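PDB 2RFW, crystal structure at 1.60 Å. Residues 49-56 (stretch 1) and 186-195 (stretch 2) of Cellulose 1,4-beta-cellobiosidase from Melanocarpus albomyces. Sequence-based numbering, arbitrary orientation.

Stretch 1, residues 49-56: CYDGNQWT
Stretch 2 (186-195) KANIEGWKSS

Residues 49-56 form neither helix nor strand; of 186-195, only 186-187 are strand. The segments lie far apart in the chain yet bury 450 Å² together, with nearest CA pairs N53-S194 (5.6 Å) and W55-I189 (6.6 Å).

C49 (phi/psi -115/-6, chi1 m) is buried but out of reach. Y50 is extended (-158/148), its CB pointing toward the partner; chi1 t and chi2 90° carry its hydroxyl to the indole of W192. The hydrogen bond from W192 NE1 to Y50 OH is 3.1 Å with an N-H...O angle of 153°, and the phenol supplies apolar surface too, Y50 CE1 lying 3.7 Å from W192 CE2.

D51 (-177/132) to Q54 form a tight turn, with G52 (77/-111) and N53 (-129/26, chi1 35°) at its centre, closed by D51 N to Q54 O at 2.9 Å and Q54 N to D51 O at 3.1 Å. The positive phi of G52 favours glycine. Within the turn, N53 offers its carbonyl: N53 O accepts from S194 OG at 3.1 Å, though that hydroxyl is less surely placed. N53 O also lies 3.0 Å from W192 NE1. Q54 (-149/154, chi1 m) points its CB sideways, but its end comes nearer.

W55 (-69/142, chi1 -50°, chi2 78°) has the largest covered area, 107 Å². Its edge meets the face of W192 (chi1 t, chi2 -115°): five-membered-ring centroids are 4.2 Å apart, planes at 88°, and W55 NE1 is 3.0 Å from W192 CG. Over one W55 face, I189 CA sits 3.8 Å from the centroid of W55's five-membered ring, 16° off its normal; W55 CD2 to I189 CB is also 3.8 Å. A broad indole suits this site because it reaches I189, W192 and A187, with W55 CH2 4.3 Å from A187 CB. I189 (-64/-83, chi1 t) leaves its buried N unpartnered. The CB of T56 (-96/173, chi1 p) points away from the partner.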

# COMPACT_ATOMS: atom_id res chain seq x y z
N CYS A 49 -5.31 -24.47 8.39
CA CYS A 49 -4.82 -24.75 7.05
C CYS A 49 -3.51 -23.98 6.86
O CYS A 49 -2.85 -24.11 5.84
CB CYS A 49 -5.80 -24.33 5.97
SG CYS A 49 -7.41 -25.16 5.98
N TYR A 50 -3.23 -23.19 7.89
CA TYR A 50 -2.12 -22.27 8.05
C TYR A 50 -1.87 -21.99 9.53
O TYR A 50 -2.80 -22.01 10.34
CB TYR A 50 -2.38 -20.94 7.34
CG TYR A 50 -1.12 -20.15 7.03
CD1 TYR A 50 -0.44 -20.32 5.83
CD2 TYR A 50 -0.62 -19.22 7.93
CE1 TYR A 50 0.70 -19.59 5.55
CE2 TYR A 50 0.52 -18.49 7.66
CZ TYR A 50 1.17 -18.68 6.46
OH TYR A 50 2.31 -17.97 6.18
N ASP A 51 -0.62 -21.75 9.87
CA ASP A 51 -0.21 -21.50 11.26
C ASP A 51 1.28 -21.20 11.30
O ASP A 51 2.09 -21.90 10.69
CB ASP A 51 -0.62 -22.70 12.11
CG ASP A 51 -0.10 -22.74 13.52
OD1 ASP A 51 -0.58 -21.97 14.38
OD2 ASP A 51 0.79 -23.57 13.79
N GLY A 52 1.67 -20.12 11.98
CA GLY A 52 3.06 -19.67 11.92
C GLY A 52 3.29 -18.94 10.61
O GLY A 52 2.75 -17.86 10.37
N ASN A 53 4.08 -19.54 9.72
CA ASN A 53 4.16 -19.03 8.36
C ASN A 53 3.94 -20.20 7.40
O ASN A 53 4.40 -20.18 6.25
CB ASN A 53 5.47 -18.30 8.08
CG ASN A 53 6.69 -18.86 8.79
OD1 ASN A 53 6.71 -20.04 9.16
ND2 ASN A 53 7.71 -18.03 8.98
N GLN A 54 3.23 -21.24 7.85
CA GLN A 54 3.12 -22.38 6.94
C GLN A 54 1.82 -23.18 7.06
O GLN A 54 1.16 -23.21 8.09
CB GLN A 54 4.31 -23.33 7.17
CG GLN A 54 5.51 -22.99 6.30
CD GLN A 54 5.78 -23.96 5.17
OE1 GLN A 54 6.14 -23.56 4.06
NE2 GLN A 54 5.60 -25.25 5.43
N TRP A 55 1.50 -23.82 5.94
CA TRP A 55 0.40 -24.74 5.76
C TRP A 55 0.63 -26.04 6.54
O TRP A 55 1.78 -26.49 6.58
CB TRP A 55 0.20 -25.05 4.27
CG TRP A 55 0.15 -23.78 3.46
CD1 TRP A 55 1.20 -22.99 3.08
CD2 TRP A 55 -1.03 -23.14 2.94
NE1 TRP A 55 0.75 -21.92 2.36
CE2 TRP A 55 -0.62 -21.98 2.26
CE3 TRP A 55 -2.39 -23.44 2.99
CZ2 TRP A 55 -1.52 -21.12 1.63
CZ3 TRP A 55 -3.28 -22.59 2.37
CH2 TRP A 55 -2.85 -21.44 1.69
N THR A 56 -0.44 -26.56 7.08
CA THR A 56 -0.73 -27.78 7.79
C THR A 56 -1.31 -28.86 6.87
O THR A 56 -1.61 -28.58 5.71
CB THR A 56 -1.76 -27.57 8.93
OG1 THR A 56 -3.08 -27.52 8.36
CG2 THR A 56 -1.51 -26.26 9.65
N LYS A 186 -7.74 -19.12 -5.43
CA LYS A 186 -6.98 -20.36 -5.37
C LYS A 186 -5.84 -20.27 -4.36
O LYS A 186 -5.41 -19.17 -4.03
CB LYS A 186 -6.41 -20.64 -6.77
CG LYS A 186 -7.47 -21.10 -7.76
CD LYS A 186 -7.48 -22.62 -7.90
CE LYS A 186 -8.85 -23.12 -8.30
NZ LYS A 186 -9.55 -23.71 -7.13
N ALA A 187 -5.37 -21.41 -3.88
CA ALA A 187 -4.31 -21.49 -2.88
C ALA A 187 -2.90 -21.39 -3.49
O ALA A 187 -2.71 -21.75 -4.65
CB ALA A 187 -4.42 -22.80 -2.11
N ASN A 188 -1.97 -20.92 -2.68
CA ASN A 188 -0.55 -20.81 -2.93
C ASN A 188 0.25 -21.78 -2.07
O ASN A 188 1.41 -21.54 -1.69
CB ASN A 188 -0.05 -19.39 -2.64
CG ASN A 188 0.22 -18.56 -3.87
OD1 ASN A 188 0.62 -19.11 -4.90
ND2 ASN A 188 -0.01 -17.26 -3.77
N ILE A 189 -0.36 -22.91 -1.71
CA ILE A 189 0.38 -23.81 -0.82
C ILE A 189 1.63 -24.32 -1.53
O ILE A 189 2.69 -23.73 -1.33
CB ILE A 189 -0.51 -24.97 -0.30
CG1 ILE A 189 0.31 -26.05 0.41
CG2 ILE A 189 -1.37 -25.54 -1.41
CD1 ILE A 189 -0.30 -27.42 0.38
N GLU A 190 1.48 -25.35 -2.33
CA GLU A 190 2.46 -26.06 -3.11
C GLU A 190 3.70 -25.25 -3.47
O GLU A 190 3.88 -24.85 -4.63
CB GLU A 190 1.82 -26.54 -4.42
CG GLU A 190 0.76 -27.61 -4.26
CD GLU A 190 0.12 -27.97 -5.59
OE1 GLU A 190 -0.96 -28.60 -5.58
OE2 GLU A 190 0.71 -27.62 -6.63
N GLY A 191 4.58 -24.99 -2.51
CA GLY A 191 5.77 -24.20 -2.81
C GLY A 191 5.91 -23.02 -1.87
O GLY A 191 6.79 -22.18 -2.03
N TRP A 192 5.03 -22.98 -0.87
CA TRP A 192 5.03 -21.94 0.14
C TRP A 192 6.40 -21.82 0.82
O TRP A 192 6.80 -22.71 1.56
CB TRP A 192 3.98 -22.20 1.22
CG TRP A 192 3.55 -20.97 1.96
CD1 TRP A 192 3.75 -20.69 3.28
CD2 TRP A 192 2.84 -19.85 1.41
NE1 TRP A 192 3.21 -19.47 3.59
CE2 TRP A 192 2.65 -18.93 2.46
CE3 TRP A 192 2.35 -19.54 0.14
CZ2 TRP A 192 1.98 -17.72 2.28
CZ3 TRP A 192 1.69 -18.33 -0.04
CH2 TRP A 192 1.52 -17.44 1.03
N LYS A 193 7.03 -20.70 0.52
CA LYS A 193 8.36 -20.30 0.94
C LYS A 193 8.28 -19.32 2.12
O LYS A 193 8.20 -18.11 1.89
CB LYS A 193 9.14 -19.70 -0.23
CG LYS A 193 10.58 -19.35 0.09
CD LYS A 193 11.47 -20.59 0.11
CE LYS A 193 12.93 -20.20 0.21
NZ LYS A 193 13.53 -20.59 1.51
N SER A 194 8.30 -19.91 3.30
CA SER A 194 8.35 -19.34 4.63
C SER A 194 9.45 -18.29 4.72
O SER A 194 10.45 -18.37 4.01
CB SER A 194 8.61 -20.42 5.69
OG SER A 194 7.42 -20.96 6.24
N SER A 195 9.27 -17.30 5.60
CA SER A 195 10.37 -16.35 5.74
C SER A 195 11.34 -16.77 6.83
O SER A 195 10.95 -17.40 7.82
CB SER A 195 9.84 -14.93 6.02
OG SER A 195 8.63 -14.83 5.26